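Local coordinates for thiamine-binding periplasmic protein (Escherichia coli, PDB 2QRY) that binds thiamine, thiamine phosphate and thiamine diphosphate with high affinity in the periplasm as the solute-binding component of the ThiBPQ ABC importer, at residues Gln159-Ser164 against Ser322-Ala327; Leu172-Val177 against Gln184-Leu189; Leu306-Ala311 against Gln318-Glu323; Lys198-Ala203 against Val215-Thr220. All blocks are in the same frame, centred on the assembly; numbering follows the deposited sequence.

Contacts 1, 2 and 4 are buried, whereas contact 3 lies at the surface. Helix 310-328 supplies W324 to contact 1 and W320 to contact 3, whose segments share S322 and E323; helix 165-178 runs beside both and provides M174 to contact 2. Contacts 1 and 2 meet where W324 and W186 pack edge-to-face. Chemistry follows position: contacts 2 and 3 are apolar, a selenomethionine against an indole and an oblique aromatic pair, while contact 1 sets a salt bridge within its loop beside the proline-indole packing. Contact 4, nearest the centre of the chain, is a polar and aromatic ligand wall; it shares thiamin phosphate with contact 1, whose S164 lies at the phosphate end.

Contact 1 (Gln159-Ser164 against Ser322-Ala327); sequences QDPRTS and SEWQRA. With TPS (thiamin phosphate), chain E.
P161 sets its CG-CD edge on one face of the W324 indole, and this is the tightly packed part of the contact. Its CD stands 3.6 Å from the centroid of the six-membered ring and only 13° off the ring normal, a CH-pi contact, while CG lies over the same face nearer the rim. W324 reaches the proline because its CG is anti to the backbone N (chi1 162°), and its NE1 is hydrogen-bonded to Y158 OH.

The more exposed side belongs to R162, whose guanidinium turns one face to the edge of the indole at CZ3, the planes 82° apart, with NE 3.9 Å from W324 CZ3. D160 holds the arginine there side-on: R162 NE donates to D160 OD1 at 3.0 Å, and R162 NH2 to D160 OD2 at 2.7 Å in a salt bridge. D160 OD1 also accepts R162 N at 2.7 Å, closing an Asx turn. Two donors on one carboxylate oxygen fix the carboxylate, and the ion pair would be expected to favour its ionised form. D160 O takes two more backbone bonds, from T163 N and S164 N, so the turn is held on both its side-chain and main-chain oxygens.

The same loop leads to the ligand. S164, an N-cap residue and part of the thiamine-binding site, places OG within hydrogen-bonding range of phosphate oxygen O1 of thiamin phosphate, although the position of OG is less certain. The loop runs from strand 156-159 to helix 165-178, whose L171 touches both P161 and W324; helix 310-328 brings W324 to it, and W186 of helix 182-190 meets W324 edge-to-face.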
# COMPACT_ATOMS: atom_id res chain seq x y z
N GLN A 159 3.37 -10.69 -2.47
CA GLN A 159 2.56 -10.87 -1.26
C GLN A 159 1.19 -11.50 -1.46
O GLN A 159 0.60 -11.45 -2.54
CB GLN A 159 2.38 -9.54 -0.54
CG GLN A 159 3.66 -8.74 -0.33
CD GLN A 159 4.15 -8.11 -1.61
OE1 GLN A 159 3.36 -7.62 -2.41
NE2 GLN A 159 5.46 -8.12 -1.82
N ASP A 160 0.68 -12.07 -0.37
CA ASP A 160 -0.62 -12.72 -0.34
C ASP A 160 -1.72 -11.66 -0.44
O ASP A 160 -1.81 -10.77 0.40
CB ASP A 160 -0.77 -13.48 0.98
CG ASP A 160 -1.99 -14.38 1.00
OD1 ASP A 160 -3.03 -13.97 0.44
OD2 ASP A 160 -1.91 -15.48 1.59
N PRO A 161 -2.57 -11.75 -1.47
CA PRO A 161 -3.66 -10.79 -1.66
C PRO A 161 -4.71 -10.77 -0.54
O PRO A 161 -5.48 -9.82 -0.41
CB PRO A 161 -4.25 -11.18 -3.02
CG PRO A 161 -3.93 -12.65 -3.11
CD PRO A 161 -2.52 -12.71 -2.59
N ARG A 162 -4.73 -11.83 0.27
CA ARG A 162 -5.68 -11.93 1.37
C ARG A 162 -5.20 -11.15 2.59
O ARG A 162 -5.99 -10.83 3.48
CB ARG A 162 -5.88 -13.41 1.74
CG ARG A 162 -6.47 -14.26 0.63
CD ARG A 162 -6.34 -15.76 0.91
NE ARG A 162 -4.94 -16.18 0.97
CZ ARG A 162 -4.53 -17.45 0.99
NH1 ARG A 162 -5.42 -18.44 0.94
NH2 ARG A 162 -3.24 -17.73 1.05
N THR A 163 -3.92 -10.82 2.63
CA THR A 163 -3.36 -10.10 3.77
C THR A 163 -2.70 -8.76 3.46
O THR A 163 -2.78 -7.83 4.27
CB THR A 163 -2.32 -10.98 4.50
OG1 THR A 163 -1.24 -11.29 3.61
CG2 THR A 163 -2.96 -12.28 4.97
N SER A 164 -2.06 -8.65 2.30
CA SER A 164 -1.32 -7.45 1.89
C SER A 164 -1.94 -6.60 0.77
O SER A 164 -2.35 -7.13 -0.26
CB SER A 164 0.11 -7.87 1.49
OG SER A 164 0.80 -6.85 0.76
N SER A 322 -9.79 -16.77 -4.94
CA SER A 322 -10.01 -18.21 -4.94
C SER A 322 -9.34 -18.85 -6.16
O SER A 322 -8.72 -19.90 -6.06
CB SER A 322 -11.52 -18.51 -4.96
OG SER A 322 -11.76 -19.90 -4.94
N GLU A 323 -9.47 -18.19 -7.30
CA GLU A 323 -8.86 -18.69 -8.53
C GLU A 323 -7.34 -18.60 -8.41
O GLU A 323 -6.63 -19.54 -8.77
CB GLU A 323 -9.35 -17.87 -9.71
CG GLU A 323 -10.84 -18.06 -9.96
CD GLU A 323 -11.43 -17.03 -10.90
OE1 GLU A 323 -10.91 -16.88 -12.03
OE2 GLU A 323 -12.43 -16.37 -10.51
N TRP A 324 -6.86 -17.48 -7.89
CA TRP A 324 -5.43 -17.27 -7.70
C TRP A 324 -4.77 -18.38 -6.87
O TRP A 324 -3.79 -18.98 -7.31
CB TRP A 324 -5.17 -15.93 -7.00
CG TRP A 324 -3.79 -15.84 -6.39
CD1 TRP A 324 -2.61 -15.65 -7.05
CD2 TRP A 324 -3.45 -16.01 -5.00
NE1 TRP A 324 -1.55 -15.70 -6.16
CE2 TRP A 324 -2.04 -15.92 -4.90
CE3 TRP A 324 -4.19 -16.23 -3.84
CZ2 TRP A 324 -1.37 -16.05 -3.68
CZ3 TRP A 324 -3.52 -16.36 -2.62
CH2 TRP A 324 -2.13 -16.27 -2.55
N GLN A 325 -5.32 -18.64 -5.68
CA GLN A 325 -4.73 -19.64 -4.81
C GLN A 325 -4.75 -21.04 -5.41
O GLN A 325 -3.82 -21.82 -5.21
CB GLN A 325 -5.40 -19.63 -3.43
CG GLN A 325 -6.73 -20.34 -3.32
CD GLN A 325 -6.59 -21.84 -3.16
OE1 GLN A 325 -5.69 -22.33 -2.46
NE2 GLN A 325 -7.49 -22.59 -3.79
N ARG A 326 -5.80 -21.34 -6.17
CA ARG A 326 -5.89 -22.65 -6.80
C ARG A 326 -4.83 -22.78 -7.88
O ARG A 326 -4.22 -23.83 -8.05
CB ARG A 326 -7.28 -22.84 -7.42
CG ARG A 326 -7.45 -24.19 -8.13
CD ARG A 326 -8.82 -24.30 -8.80
NE ARG A 326 -9.92 -24.24 -7.83
CZ ARG A 326 -10.24 -25.22 -7.00
NH1 ARG A 326 -9.55 -26.36 -7.00
NH2 ARG A 326 -11.26 -25.07 -6.16
N ALA A 327 -4.58 -21.69 -8.61
CA ALA A 327 -3.61 -21.69 -9.69
C ALA A 327 -2.14 -21.71 -9.27
O ALA A 327 -1.31 -22.26 -9.99
CB ALA A 327 -3.86 -20.50 -10.61
CM2 TPS E . 11.70 0.71 0.13
N3 TPS E . 5.23 0.46 1.27
C2 TPS E . 5.88 -0.66 1.54
S1 TPS E . 4.64 -1.75 2.04
C5 TPS E . 3.26 -0.65 1.85
C4 TPS E . 3.88 0.50 1.42
CM4 TPS E . 3.06 1.76 1.12
C6 TPS E . 1.84 -1.03 2.13
C7 TPS E . 2.02 -2.45 2.67
O7 TPS E . 0.80 -3.11 2.99
N1A TPS E . 9.41 0.93 -0.74
C2A TPS E . 10.22 0.97 0.32
N3A TPS E . 9.75 1.22 1.54
C4A TPS E . 8.44 1.45 1.75
N4A TPS E . 7.98 1.71 3.03
C5A TPS E . 7.54 1.42 0.64
C6A TPS E . 8.09 1.14 -0.62
C7A TPS E . 6.01 1.67 0.78
P1 TPS E . 1.22 -4.57 3.55
O1 TPS E . 2.12 -5.29 2.51
O2 TPS E . -0.06 -5.43 3.91
O3 TPS E . 2.04 -4.38 4.84

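Contact 2 (Leu172-Val177 against Gln184-Leu189); sequences LWMQKV and QAWQKL
A Met-aromatic contact joins two consecutive helices, 165-178 and 182-190, in this solute-binding protein: selenomethionine M174 of the first lies over the indole of W186 on the second. The short helical segments run at 126° to each other, with their axes 11.2 Å apart at closest approach, a separation bridged by the long M174 side chain. Its chain folds at chi2 (-81°) and again at chi3 (-81°), which brings the terminal methyl back over the ring. CE sits over the middle of the indole, near the bond its two rings share, in a CH-pi contact 3.9 Å from the centroid of the six-membered ring. The selenium atom is farther off, 4.9 Å from the same centroid and nearly on the ring normal.

Nearer the backbone, M174 CG approaches W186 CZ2 to 3.6 Å. No hydrogen bond crosses this buried interface, and its cohesion comes from apolar and ring contacts. L144 and V148 of helix 144-149 also pack on M174, and L170 of helix 165-178 touches W186. On this side of the indole, the methyl end of M174 meets two aliphatic groups of helix 182-190: CE lies 3.8 Å from A185 CB and 3.9 Å from L189 CD1.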
# COMPACT_ATOMS: atom_id res chain seq x y z
N LEU A 172 -5.17 -7.61 -8.64
CA LEU A 172 -6.03 -6.79 -9.49
C LEU A 172 -5.31 -6.36 -10.76
O LEU A 172 -5.92 -6.25 -11.83
CB LEU A 172 -6.54 -5.58 -8.71
CG LEU A 172 -7.23 -5.98 -7.40
CD1 LEU A 172 -7.49 -4.75 -6.55
CD2 LEU A 172 -8.52 -6.74 -7.70
N TRP A 173 -4.01 -6.13 -10.65
CA TRP A 173 -3.19 -5.73 -11.78
C TRP A 173 -3.23 -6.83 -12.83
O TRP A 173 -3.43 -6.57 -14.02
CB TRP A 173 -1.77 -5.48 -11.32
CG TRP A 173 -0.88 -4.87 -12.35
CD1 TRP A 173 -1.26 -4.24 -13.50
CD2 TRP A 173 0.55 -4.74 -12.27
NE1 TRP A 173 -0.15 -3.71 -14.14
CE2 TRP A 173 0.97 -4.01 -13.40
CE3 TRP A 173 1.51 -5.17 -11.35
CZ2 TRP A 173 2.31 -3.69 -13.63
CZ3 TRP A 173 2.85 -4.86 -11.58
CH2 TRP A 173 3.23 -4.13 -12.71
N MSE A 174 -3.04 -8.07 -12.39
CA MSE A 174 -3.08 -9.21 -13.28
C MSE A 174 -4.48 -9.34 -13.90
O MSE A 174 -4.63 -9.68 -15.08
CB MSE A 174 -2.76 -10.49 -12.51
CG MSE A 174 -1.30 -10.66 -12.12
SE MSE A 174 -0.23 -11.33 -13.59
CE MSE A 174 -0.65 -13.22 -13.43
N GLN A 175 -5.51 -9.07 -13.10
CA GLN A 175 -6.89 -9.17 -13.57
C GLN A 175 -7.15 -8.16 -14.70
O GLN A 175 -7.83 -8.47 -15.68
CB GLN A 175 -7.86 -8.91 -12.41
CG GLN A 175 -9.30 -9.17 -12.76
CD GLN A 175 -9.58 -10.63 -13.04
OE1 GLN A 175 -10.48 -10.96 -13.80
NE2 GLN A 175 -8.82 -11.52 -12.41
N LYS A 176 -6.61 -6.96 -14.55
CA LYS A 176 -6.76 -5.92 -15.56
C LYS A 176 -6.10 -6.39 -16.86
O LYS A 176 -6.65 -6.25 -17.94
CB LYS A 176 -6.07 -4.63 -15.11
CG LYS A 176 -6.84 -3.79 -14.11
CD LYS A 176 -8.04 -3.13 -14.76
CE LYS A 176 -8.71 -2.17 -13.80
NZ LYS A 176 -9.89 -1.49 -14.41
N VAL A 177 -4.91 -6.97 -16.72
CA VAL A 177 -4.13 -7.42 -17.86
C VAL A 177 -4.60 -8.71 -18.55
O VAL A 177 -4.52 -8.81 -19.78
CB VAL A 177 -2.64 -7.55 -17.45
CG1 VAL A 177 -1.81 -8.12 -18.59
CG2 VAL A 177 -2.11 -6.18 -17.03
N GLN A 184 -4.76 -18.99 -15.95
CA GLN A 184 -3.75 -19.61 -16.79
C GLN A 184 -2.46 -18.80 -16.65
O GLN A 184 -1.36 -19.36 -16.58
CB GLN A 184 -4.21 -19.62 -18.25
CG GLN A 184 -3.24 -20.26 -19.23
CD GLN A 184 -2.90 -21.70 -18.86
OE1 GLN A 184 -3.79 -22.54 -18.69
NE2 GLN A 184 -1.60 -22.00 -18.74
N ALA A 185 -2.60 -17.48 -16.58
CA ALA A 185 -1.45 -16.60 -16.42
C ALA A 185 -0.83 -16.88 -15.05
O ALA A 185 0.40 -16.96 -14.92
CB ALA A 185 -1.87 -15.14 -16.51
N TRP A 186 -1.68 -17.04 -14.05
CA TRP A 186 -1.20 -17.32 -12.70
C TRP A 186 -0.41 -18.62 -12.63
O TRP A 186 0.60 -18.70 -11.92
CB TRP A 186 -2.37 -17.35 -11.70
CG TRP A 186 -2.74 -15.97 -11.18
CD1 TRP A 186 -3.92 -15.31 -11.37
CD2 TRP A 186 -1.91 -15.10 -10.41
NE1 TRP A 186 -3.88 -14.07 -10.76
CE2 TRP A 186 -2.65 -13.92 -10.16
CE3 TRP A 186 -0.61 -15.19 -9.89
CZ2 TRP A 186 -2.13 -12.85 -9.43
CZ3 TRP A 186 -0.10 -14.13 -9.16
CH2 TRP A 186 -0.86 -12.97 -8.94
N GLN A 187 -0.85 -19.65 -13.35
CA GLN A 187 -0.11 -20.91 -13.34
C GLN A 187 1.30 -20.70 -13.89
O GLN A 187 2.26 -21.28 -13.38
CB GLN A 187 -0.84 -21.98 -14.15
CG GLN A 187 -2.13 -22.43 -13.50
CD GLN A 187 -2.89 -23.45 -14.33
OE1 GLN A 187 -2.35 -24.50 -14.69
NE2 GLN A 187 -4.15 -23.15 -14.64
N LYS A 188 1.42 -19.86 -14.91
CA LYS A 188 2.72 -19.57 -15.51
C LYS A 188 3.59 -18.77 -14.55
O LYS A 188 4.80 -18.99 -14.48
CB LYS A 188 2.55 -18.79 -16.82
CG LYS A 188 1.87 -19.56 -17.94
CD LYS A 188 1.67 -18.67 -19.16
CE LYS A 188 0.95 -19.41 -20.29
NZ LYS A 188 0.63 -18.49 -21.42
N LEU A 189 2.98 -17.84 -13.82
CA LEU A 189 3.73 -17.02 -12.87
C LEU A 189 4.18 -17.88 -11.68
O LEU A 189 5.23 -17.64 -11.10
CB LEU A 189 2.89 -15.85 -12.35
CG LEU A 189 3.61 -14.50 -12.20
CD1 LEU A 189 2.72 -13.52 -11.45
CD2 LEU A 189 4.92 -14.69 -11.45

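Contact 3 (Leu306-Ala311 against Gln318-Glu323); sequences LEFTPA and QAWISE
The backbones stay well apart, the nearest CA atoms, those of F308 and W320, being 13.2 Å from each other; segment 306-311 is extended until P310 and A311 begin helix 310-328, and segment 318-323 lies farther along that same helix. T309 occupies the N-cap position between the extended part and the helix.

Two aromatic side chains, reaching out from opposite directions, bridge the separation. In each, CG is anti to the carbonyl carbon (chi1 -82° in F308, -70° in W320), and the CB of each points toward the other segment. W320 CH2 lies over one face of the F308 ring, displaced toward its rim, and comes 3.9 Å from F308 CZ. The second corner of the indole, W320 CZ3, is 4.2 Å from F308 CE1. With the planes at 40° and the centroids 5.3 Å apart, the rings make an oblique pair in which the benzo end of the indole does the touching. No hydrogen bond crosses between the segments, and the contact buries little surface.

K176 of helix 165-178 adds a cation-pi contact with F308 and hydrogen-bonds through NZ to E307 O, tying the approach to the helix. The aromatic pair lies alongside helix 165-178, from which L172 and Q175 also touch W320, while on the strand side L306 is backbone-bonded to H243 and L245 of strand 243-252.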
# COMPACT_ATOMS: atom_id res chain seq x y z
N LEU A 306 -3.97 2.26 -13.85
CA LEU A 306 -5.06 1.28 -13.84
C LEU A 306 -5.70 1.19 -12.47
O LEU A 306 -5.01 1.17 -11.45
CB LEU A 306 -4.53 -0.10 -14.23
CG LEU A 306 -3.88 -0.26 -15.60
CD1 LEU A 306 -3.22 -1.62 -15.69
CD2 LEU A 306 -4.92 -0.09 -16.70
N GLU A 307 -7.03 1.11 -12.45
CA GLU A 307 -7.77 1.03 -11.20
C GLU A 307 -9.20 0.50 -11.37
O GLU A 307 -9.87 0.79 -12.36
CB GLU A 307 -7.81 2.41 -10.54
CG GLU A 307 -8.61 2.51 -9.25
CD GLU A 307 -8.71 3.95 -8.74
OE1 GLU A 307 -9.07 4.84 -9.53
OE2 GLU A 307 -8.43 4.19 -7.54
N PHE A 308 -9.64 -0.30 -10.40
CA PHE A 308 -11.00 -0.82 -10.38
C PHE A 308 -11.72 0.09 -9.40
O PHE A 308 -11.07 0.73 -8.58
CB PHE A 308 -11.07 -2.24 -9.81
CG PHE A 308 -10.73 -3.30 -10.79
CD1 PHE A 308 -9.56 -4.05 -10.65
CD2 PHE A 308 -11.58 -3.58 -11.86
CE1 PHE A 308 -9.25 -5.06 -11.56
CE2 PHE A 308 -11.28 -4.59 -12.78
CZ PHE A 308 -10.11 -5.33 -12.63
N THR A 309 -13.04 0.15 -9.48
CA THR A 309 -13.79 0.98 -8.55
C THR A 309 -13.89 0.15 -7.28
O THR A 309 -13.81 -1.08 -7.33
CB THR A 309 -15.21 1.28 -9.05
OG1 THR A 309 -16.00 0.08 -9.00
CG2 THR A 309 -15.17 1.79 -10.49
N PRO A 310 -14.05 0.80 -6.11
CA PRO A 310 -14.15 0.04 -4.86
C PRO A 310 -15.25 -1.01 -4.93
O PRO A 310 -15.14 -2.07 -4.34
CB PRO A 310 -14.44 1.13 -3.83
CG PRO A 310 -13.64 2.28 -4.37
CD PRO A 310 -14.00 2.25 -5.84
N ALA A 311 -16.31 -0.70 -5.67
CA ALA A 311 -17.43 -1.62 -5.80
C ALA A 311 -17.04 -2.86 -6.60
O ALA A 311 -17.41 -3.98 -6.23
CB ALA A 311 -18.61 -0.92 -6.48
N GLN A 318 -13.23 -12.04 -3.84
CA GLN A 318 -13.24 -13.38 -3.27
C GLN A 318 -13.09 -14.44 -4.35
O GLN A 318 -12.34 -15.41 -4.18
CB GLN A 318 -14.52 -13.63 -2.47
CG GLN A 318 -14.76 -12.60 -1.36
CD GLN A 318 -13.64 -12.55 -0.32
OE1 GLN A 318 -13.61 -11.65 0.52
NE2 GLN A 318 -12.74 -13.53 -0.36
N ALA A 319 -13.77 -14.26 -5.48
CA ALA A 319 -13.66 -15.23 -6.56
C ALA A 319 -12.28 -15.15 -7.23
O ALA A 319 -11.72 -16.18 -7.61
CB ALA A 319 -14.76 -15.00 -7.59
N TRP A 320 -11.74 -13.94 -7.37
CA TRP A 320 -10.43 -13.78 -8.00
C TRP A 320 -9.32 -14.35 -7.14
O TRP A 320 -8.36 -14.91 -7.65
CB TRP A 320 -10.15 -12.30 -8.32
CG TRP A 320 -11.00 -11.78 -9.42
CD1 TRP A 320 -11.62 -12.51 -10.40
CD2 TRP A 320 -11.31 -10.41 -9.70
NE1 TRP A 320 -12.29 -11.68 -11.27
CE2 TRP A 320 -12.11 -10.39 -10.86
CE3 TRP A 320 -10.97 -9.19 -9.09
CZ2 TRP A 320 -12.59 -9.20 -11.42
CZ3 TRP A 320 -11.45 -8.01 -9.64
CH2 TRP A 320 -12.25 -8.03 -10.80
N ILE A 321 -9.47 -14.19 -5.83
CA ILE A 321 -8.48 -14.73 -4.90
C ILE A 321 -8.57 -16.26 -4.89
O ILE A 321 -7.54 -16.95 -4.85
CB ILE A 321 -8.72 -14.17 -3.48
CG1 ILE A 321 -8.15 -12.75 -3.41
CG2 ILE A 321 -8.09 -15.09 -2.44
CD1 ILE A 321 -8.46 -12.00 -2.14
N SER A 322 -9.79 -16.77 -4.94
CA SER A 322 -10.01 -18.21 -4.94
C SER A 322 -9.34 -18.85 -6.16
O SER A 322 -8.72 -19.90 -6.06
CB SER A 322 -11.52 -18.51 -4.96
OG SER A 322 -11.76 -19.90 -4.94
N GLU A 323 -9.47 -18.19 -7.30
CA GLU A 323 -8.86 -18.69 -8.53
C GLU A 323 -7.34 -18.60 -8.41
O GLU A 323 -6.63 -19.54 -8.77
CB GLU A 323 -9.35 -17.87 -9.71
CG GLU A 323 -10.84 -18.06 -9.96
CD GLU A 323 -11.43 -17.03 -10.90
OE1 GLU A 323 -10.91 -16.88 -12.03
OE2 GLU A 323 -12.43 -16.37 -10.51

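Contact 4 (Lys198-Ala203 against Val215-Thr220); sequences KGWSEA and VLSYTT. With TPS (thiamin phosphate), chain E.
Helix 200-208 starts at W200, just after the N-cap residue G199, and its first turn lies beside strand 214-218, with the CA atoms of A203 and V215 6.9 Å apart and those of W200 and S217 7.5 Å apart. The polar link between them is made by the indole of W200, whose NE1 donates to S217 OG at 3.0 Å with an N-H...O angle of 160°. The hydroxyl lies close to the ring plane, so this bond meets the indole at its edge and restrains its rotation. S217 OG is also hydrogen-bonded to S221 OG, a residue of the thiamine-binding site. One turn into the helix, A203 O receives V215 CG1 of the strand at 3.5 Å.

One face of the same indole carries the ligand. Thiamin phosphate C2 stands 3.2 Å above the ring plane, over its centre, and S1 of the thiazolium lies 3.3 Å from W200 CG, while W200 CH2 reaches the pyrimidine at N3A, 3.3 Å away. With CG anti to the backbone N (chi1 169°) and the ring turned by chi2 of 88°, the indole lies with this face against the ligand. Y218 borders the thiazolium obliquely: its CE1 is 3.6 Å from ligand C4, and its OH is hydrogen-bonded to Q246 OE1.

W200 N, in the first turn of the helix, donates to phosphate oxygen O1. W200 thus uses backbone and ring together on the ligand, and the electron-rich indole face against the cationic thiazolium would be expected to favour binding electrostatically.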
# COMPACT_ATOMS: atom_id res chain seq x y z
N LYS A 198 3.04 -12.95 3.66
CA LYS A 198 1.82 -12.29 4.09
C LYS A 198 1.95 -10.78 3.99
O LYS A 198 0.98 -10.07 3.71
CB LYS A 198 1.49 -12.67 5.54
CG LYS A 198 0.89 -14.04 5.71
CD LYS A 198 0.56 -14.30 7.18
CE LYS A 198 -0.43 -15.43 7.32
NZ LYS A 198 0.03 -16.61 6.55
N GLY A 199 3.17 -10.29 4.23
CA GLY A 199 3.41 -8.87 4.18
C GLY A 199 4.57 -8.47 3.30
O GLY A 199 5.44 -9.28 2.98
N TRP A 200 4.57 -7.20 2.91
CA TRP A 200 5.60 -6.63 2.06
C TRP A 200 7.00 -6.68 2.68
O TRP A 200 7.96 -7.06 2.03
CB TRP A 200 5.22 -5.18 1.73
CG TRP A 200 6.32 -4.40 1.08
CD1 TRP A 200 6.59 -4.31 -0.25
CD2 TRP A 200 7.32 -3.62 1.75
NE1 TRP A 200 7.70 -3.53 -0.46
CE2 TRP A 200 8.17 -3.09 0.75
CE3 TRP A 200 7.58 -3.32 3.09
CZ2 TRP A 200 9.27 -2.28 1.06
CZ3 TRP A 200 8.68 -2.50 3.40
CH2 TRP A 200 9.50 -1.99 2.39
N SER A 201 7.11 -6.29 3.94
CA SER A 201 8.40 -6.28 4.62
C SER A 201 9.24 -7.54 4.40
O SER A 201 10.40 -7.45 3.99
CB SER A 201 8.21 -6.04 6.12
OG SER A 201 7.81 -4.71 6.35
N GLU A 202 8.67 -8.70 4.70
CA GLU A 202 9.40 -9.95 4.53
C GLU A 202 9.77 -10.18 3.07
O GLU A 202 10.89 -10.62 2.77
CB GLU A 202 8.58 -11.14 5.03
CG GLU A 202 9.26 -12.48 4.78
CD GLU A 202 8.47 -13.65 5.31
OE1 GLU A 202 7.27 -13.48 5.62
OE2 GLU A 202 9.06 -14.74 5.42
N ALA A 203 8.83 -9.89 2.18
CA ALA A 203 9.04 -10.05 0.75
C ALA A 203 10.24 -9.25 0.27
O ALA A 203 11.14 -9.78 -0.39
CB ALA A 203 7.80 -9.60 -0.01
N VAL A 215 10.68 -8.52 -7.07
CA VAL A 215 9.70 -8.52 -5.98
C VAL A 215 8.64 -7.47 -6.26
O VAL A 215 8.97 -6.37 -6.71
CB VAL A 215 10.26 -8.13 -4.60
CG1 VAL A 215 10.72 -9.36 -3.85
CG2 VAL A 215 11.37 -7.09 -4.75
N LEU A 216 7.39 -7.79 -5.97
CA LEU A 216 6.34 -6.80 -6.17
C LEU A 216 6.50 -5.73 -5.09
O LEU A 216 6.51 -6.03 -3.90
CB LEU A 216 4.95 -7.42 -6.04
CG LEU A 216 3.98 -6.30 -6.38
CD1 LEU A 216 3.15 -6.72 -7.56
CD2 LEU A 216 3.13 -5.92 -5.18
N SER A 217 6.65 -4.48 -5.53
CA SER A 217 6.81 -3.37 -4.60
C SER A 217 6.21 -2.09 -5.20
O SER A 217 5.10 -2.13 -5.75
CB SER A 217 8.29 -3.16 -4.26
OG SER A 217 8.44 -2.36 -3.10
N TYR A 218 6.92 -0.97 -5.12
CA TYR A 218 6.41 0.30 -5.65
C TYR A 218 7.36 1.07 -6.57
O TYR A 218 8.58 0.96 -6.45
CB TYR A 218 6.01 1.22 -4.50
CG TYR A 218 4.84 0.72 -3.69
CD1 TYR A 218 5.01 -0.26 -2.72
CD2 TYR A 218 3.57 1.27 -3.87
CE1 TYR A 218 3.94 -0.68 -1.94
CE2 TYR A 218 2.49 0.85 -3.09
CZ TYR A 218 2.69 -0.13 -2.13
OH TYR A 218 1.64 -0.54 -1.35
N THR A 219 6.79 1.89 -7.46
CA THR A 219 7.61 2.68 -8.39
C THR A 219 8.53 3.61 -7.62
O THR A 219 9.50 4.12 -8.18
CB THR A 219 6.76 3.56 -9.34
OG1 THR A 219 5.90 4.43 -8.57
CG2 THR A 219 5.92 2.71 -10.27
N THR A 220 8.23 3.82 -6.34
CA THR A 220 9.00 4.71 -5.49
C THR A 220 10.03 4.00 -4.61
O THR A 220 10.83 4.64 -3.92
CB THR A 220 8.06 5.53 -4.57
OG1 THR A 220 7.08 4.65 -3.99
CG2 THR A 220 7.35 6.64 -5.36
CM2 TPS E . 11.70 0.71 0.13
N3 TPS E . 5.23 0.46 1.27
C2 TPS E . 5.88 -0.66 1.54
S1 TPS E . 4.64 -1.75 2.04
C5 TPS E . 3.26 -0.65 1.85
C4 TPS E . 3.88 0.50 1.42
CM4 TPS E . 3.06 1.76 1.12
C6 TPS E . 1.84 -1.03 2.13
C7 TPS E . 2.02 -2.45 2.67
O7 TPS E . 0.80 -3.11 2.99
N1A TPS E . 9.41 0.93 -0.74
C2A TPS E . 10.22 0.97 0.32
N3A TPS E . 9.75 1.22 1.54
C4A TPS E . 8.44 1.45 1.75
N4A TPS E . 7.98 1.71 3.03
C5A TPS E . 7.54 1.42 0.64
C6A TPS E . 8.09 1.14 -0.62
C7A TPS E . 6.01 1.67 0.78
P1 TPS E . 1.22 -4.57 3.55
O1 TPS E . 2.12 -5.29 2.51
O2 TPS E . -0.06 -5.43 3.91
O3 TPS E . 2.04 -4.38 4.84